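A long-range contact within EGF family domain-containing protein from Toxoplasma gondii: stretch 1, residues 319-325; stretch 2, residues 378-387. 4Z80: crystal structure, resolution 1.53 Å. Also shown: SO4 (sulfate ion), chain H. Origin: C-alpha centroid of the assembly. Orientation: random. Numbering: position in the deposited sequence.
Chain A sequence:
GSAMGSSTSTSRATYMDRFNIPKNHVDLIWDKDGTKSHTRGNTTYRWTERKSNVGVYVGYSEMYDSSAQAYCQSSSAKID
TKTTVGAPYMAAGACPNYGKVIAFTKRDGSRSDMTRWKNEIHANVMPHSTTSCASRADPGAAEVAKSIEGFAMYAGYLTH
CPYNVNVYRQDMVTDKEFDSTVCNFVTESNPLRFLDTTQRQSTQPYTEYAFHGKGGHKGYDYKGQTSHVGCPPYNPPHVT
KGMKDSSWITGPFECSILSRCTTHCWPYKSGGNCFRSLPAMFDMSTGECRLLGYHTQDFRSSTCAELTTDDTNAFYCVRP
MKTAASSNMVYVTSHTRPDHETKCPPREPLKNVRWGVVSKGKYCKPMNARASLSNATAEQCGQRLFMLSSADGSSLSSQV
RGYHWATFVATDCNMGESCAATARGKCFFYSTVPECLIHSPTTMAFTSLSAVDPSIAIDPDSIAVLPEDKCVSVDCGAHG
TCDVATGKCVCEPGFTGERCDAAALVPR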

# COMPACT_ATOMS: atom_id res chain seq x y z
N ARG A 319 2.43 -13.38 -3.73
CA ARG A 319 2.97 -12.64 -4.86
C ARG A 319 1.93 -11.64 -5.33
O ARG A 319 0.75 -11.82 -5.08
CB ARG A 319 3.38 -13.57 -6.01
CG ARG A 319 2.22 -14.27 -6.72
CD ARG A 319 2.74 -15.33 -7.71
NE ARG A 319 3.54 -16.32 -7.00
CZ ARG A 319 4.27 -17.27 -7.58
NH1 ARG A 319 4.33 -17.39 -8.90
NH2 ARG A 319 4.96 -18.09 -6.80
N PRO A 320 2.38 -10.57 -6.01
CA PRO A 320 1.39 -9.62 -6.52
C PRO A 320 0.63 -10.20 -7.69
O PRO A 320 1.20 -10.94 -8.51
CB PRO A 320 2.24 -8.42 -6.97
CG PRO A 320 3.61 -8.67 -6.43
CD PRO A 320 3.75 -10.14 -6.33
N MET A 321 -0.66 -9.88 -7.77
CA MET A 321 -1.50 -10.32 -8.87
C MET A 321 -2.44 -9.21 -9.29
O MET A 321 -2.89 -8.42 -8.45
CB MET A 321 -2.33 -11.55 -8.50
CG MET A 321 -1.56 -12.84 -8.36
SD MET A 321 -2.66 -14.23 -7.99
CE MET A 321 -3.62 -14.34 -9.48
N LYS A 322 -2.74 -9.16 -10.58
CA LYS A 322 -3.83 -8.35 -11.10
C LYS A 322 -4.79 -9.24 -11.87
O LYS A 322 -4.36 -10.12 -12.61
CB LYS A 322 -3.32 -7.26 -12.04
CG LYS A 322 -2.37 -6.28 -11.39
CD LYS A 322 -2.04 -5.10 -12.29
CE LYS A 322 -1.10 -4.16 -11.61
NZ LYS A 322 -0.80 -2.97 -12.44
N THR A 323 -6.09 -8.98 -11.72
CA THR A 323 -7.11 -9.66 -12.51
C THR A 323 -8.13 -8.61 -12.91
O THR A 323 -8.14 -7.52 -12.35
CB THR A 323 -7.81 -10.77 -11.73
OG1 THR A 323 -8.49 -10.21 -10.60
CG2 THR A 323 -6.81 -11.80 -11.27
N ALA A 324 -9.00 -8.93 -13.87
CA ALA A 324 -10.04 -7.99 -14.22
C ALA A 324 -10.82 -7.59 -12.97
O ALA A 324 -11.11 -6.41 -12.74
CB ALA A 324 -10.97 -8.57 -15.26
N ALA A 325 -11.12 -8.58 -12.13
CA ALA A 325 -11.94 -8.35 -10.94
C ALA A 325 -11.23 -7.52 -9.86
O ALA A 325 -11.89 -6.94 -9.01
CB ALA A 325 -12.38 -9.68 -10.36
N ALA A 378 -6.75 -9.62 -23.85
CA ALA A 378 -6.28 -8.30 -23.44
C ALA A 378 -5.90 -8.31 -21.95
O ALA A 378 -4.91 -7.71 -21.55
CB ALA A 378 -7.32 -7.25 -23.72
N GLU A 379 -6.70 -8.99 -21.14
CA GLU A 379 -6.39 -9.12 -19.72
C GLU A 379 -5.04 -9.80 -19.52
O GLU A 379 -4.23 -9.35 -18.70
CB GLU A 379 -7.48 -9.91 -19.00
CG GLU A 379 -7.22 -10.10 -17.51
CD GLU A 379 -8.32 -10.88 -16.83
OE1 GLU A 379 -9.26 -11.33 -17.52
OE2 GLU A 379 -8.26 -11.06 -15.59
N GLN A 380 -4.78 -10.87 -20.26
CA GLN A 380 -3.48 -11.55 -20.20
C GLN A 380 -2.33 -10.63 -20.59
O GLN A 380 -1.25 -10.69 -20.01
CB GLN A 380 -3.48 -12.79 -21.10
CG GLN A 380 -4.28 -13.94 -20.53
CD GLN A 380 -4.33 -15.13 -21.47
OE1 GLN A 380 -4.17 -14.99 -22.68
NE2 GLN A 380 -4.52 -16.32 -20.90
N CYS A 381 -2.56 -9.78 -21.59
CA CYS A 381 -1.57 -8.79 -21.99
C CYS A 381 -1.19 -7.88 -20.83
O CYS A 381 -0.02 -7.67 -20.54
CB CYS A 381 -2.12 -7.97 -23.15
SG CYS A 381 -0.98 -6.81 -23.89
N GLY A 382 -2.20 -7.34 -20.15
CA GLY A 382 -1.94 -6.47 -19.02
C GLY A 382 -1.28 -7.20 -17.86
O GLY A 382 -0.40 -6.66 -17.19
N GLN A 383 -1.71 -8.43 -17.61
CA GLN A 383 -1.14 -9.24 -16.54
C GLN A 383 0.33 -9.55 -16.80
O GLN A 383 1.18 -9.37 -15.92
CB GLN A 383 -1.90 -10.56 -16.38
CG GLN A 383 -3.30 -10.40 -15.81
CD GLN A 383 -4.09 -11.69 -15.86
OE1 GLN A 383 -4.04 -12.43 -16.84
NE2 GLN A 383 -4.82 -11.97 -14.80
N ARG A 384 0.63 -10.03 -17.99
CA ARG A 384 2.02 -10.38 -18.29
C ARG A 384 2.89 -9.13 -18.34
O ARG A 384 4.04 -9.17 -17.93
CB ARG A 384 2.13 -11.16 -19.60
CG ARG A 384 1.71 -12.63 -19.49
CD ARG A 384 2.42 -13.43 -18.35
NE ARG A 384 3.84 -13.70 -18.59
CZ ARG A 384 4.63 -14.36 -17.75
NH1 ARG A 384 5.90 -14.58 -18.05
NH2 ARG A 384 4.15 -14.81 -16.61
N LEU A 385 2.37 -8.01 -18.85
CA LEU A 385 3.13 -6.77 -18.79
C LEU A 385 3.58 -6.45 -17.36
O LEU A 385 4.75 -6.17 -17.10
CB LEU A 385 2.30 -5.61 -19.35
CG LEU A 385 2.95 -4.22 -19.23
CD1 LEU A 385 4.25 -4.15 -20.02
CD2 LEU A 385 1.97 -3.15 -19.71
N PHE A 386 2.64 -6.53 -16.42
CA PHE A 386 2.91 -6.31 -15.00
C PHE A 386 4.00 -7.26 -14.50
O PHE A 386 4.95 -6.83 -13.82
CB PHE A 386 1.59 -6.50 -14.23
CG PHE A 386 1.70 -6.38 -12.73
CD1 PHE A 386 2.29 -5.28 -12.13
CD2 PHE A 386 1.14 -7.35 -11.92
CE1 PHE A 386 2.34 -5.17 -10.76
CE2 PHE A 386 1.19 -7.25 -10.54
CZ PHE A 386 1.79 -6.16 -9.96
N MET A 387 3.87 -8.54 -14.84
CA MET A 387 4.80 -9.57 -14.38
C MET A 387 6.17 -9.48 -15.05
O MET A 387 7.13 -10.07 -14.55
CB MET A 387 4.20 -10.96 -14.61
CG MET A 387 2.90 -11.20 -13.86
SD MET A 387 1.98 -12.65 -14.43
CE MET A 387 2.88 -13.94 -13.58
S SO4 H . 1.13 -16.88 -15.97
O1 SO4 H . 2.34 -17.41 -15.32
O2 SO4 H . 1.21 -15.43 -16.07
O3 SO4 H . -0.03 -17.32 -15.20
O4 SO4 H . 1.02 -17.42 -17.33

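How do the two backbones lie against each other? Stretch 2 is helical throughout, and its own carbonyls and amides pair in the usual i to i+4 pattern, from Gly382 N to Ala378 O at 3.1 Å through to Met387 N to Gln383 O at 3.0 Å. Stretch 1 enters as a strand and leaves as loop, passing one flank of the helix in an order that runs opposite in sequence: Pro320 and Lys322 meet Phe386, Lys322 also meets Gln383, and Ala324 meets Glu379. Glu379, Gln383 and Phe386 are spaced four and three residues apart, about one helical turn each, so they line up along the same side of the helix.

Which polar groups of stretch 1 does the helix satisfy? Two backbone groups, one acceptor and one donor, and a helix side chain serves each. Gln383 NE2 donates to Lys322 O at 2.9 Å, with an N-H...acceptor angle of 165°. Although the CA-to-CB bond of Gln383 points sideways, the end of its side chain comes nearer and brings the amide to that carbonyl. Ala324 N in turn donates to Glu379 OE2 at 2.8 Å and 156°. Glu379 reaches it with chi1 and chi2 both t, a fully extended arm. Within the helix, backbone amides from Gly382 to Met387 bond to carbonyls four residues earlier, and both hydrogen bonds to stretch 1 come from helix side chains.

What does Lys322 do with its long side chain? Its chi1 is m and the remaining three angles are t, so the chain extends across a face of the Phe386 ring. Lys322 CE lies 3.5 Å from the centroid of the Phe386 ring, only 8° off the normal, as a CH-pi contact; the carbon next to a charged amine carries somewhat polarised hydrogens, which suit the pi cloud. Lys322 NZ sits 4.3 Å from the centroid of the Phe386 ring, 27° off the normal, adding a cation-pi interaction. The ring is not its sole partner, since NZ is also hydrogen-bonded elsewhere in the structure.

What else closes around the contact? Pro320 CB approaches Phe386 CZ at 3.8 Å, an apolar pairing between two buried residues. Thr323 packs by its carbons, with CB 3.9 Å from Glu379 OE2, while its OG1 bonds to a residue just outside the stretches. Arg384 is out of reach of stretch 1; its NH2 donates to O2 of the sulfate at 3.1 Å, an ion probably from the crystallisation liquor.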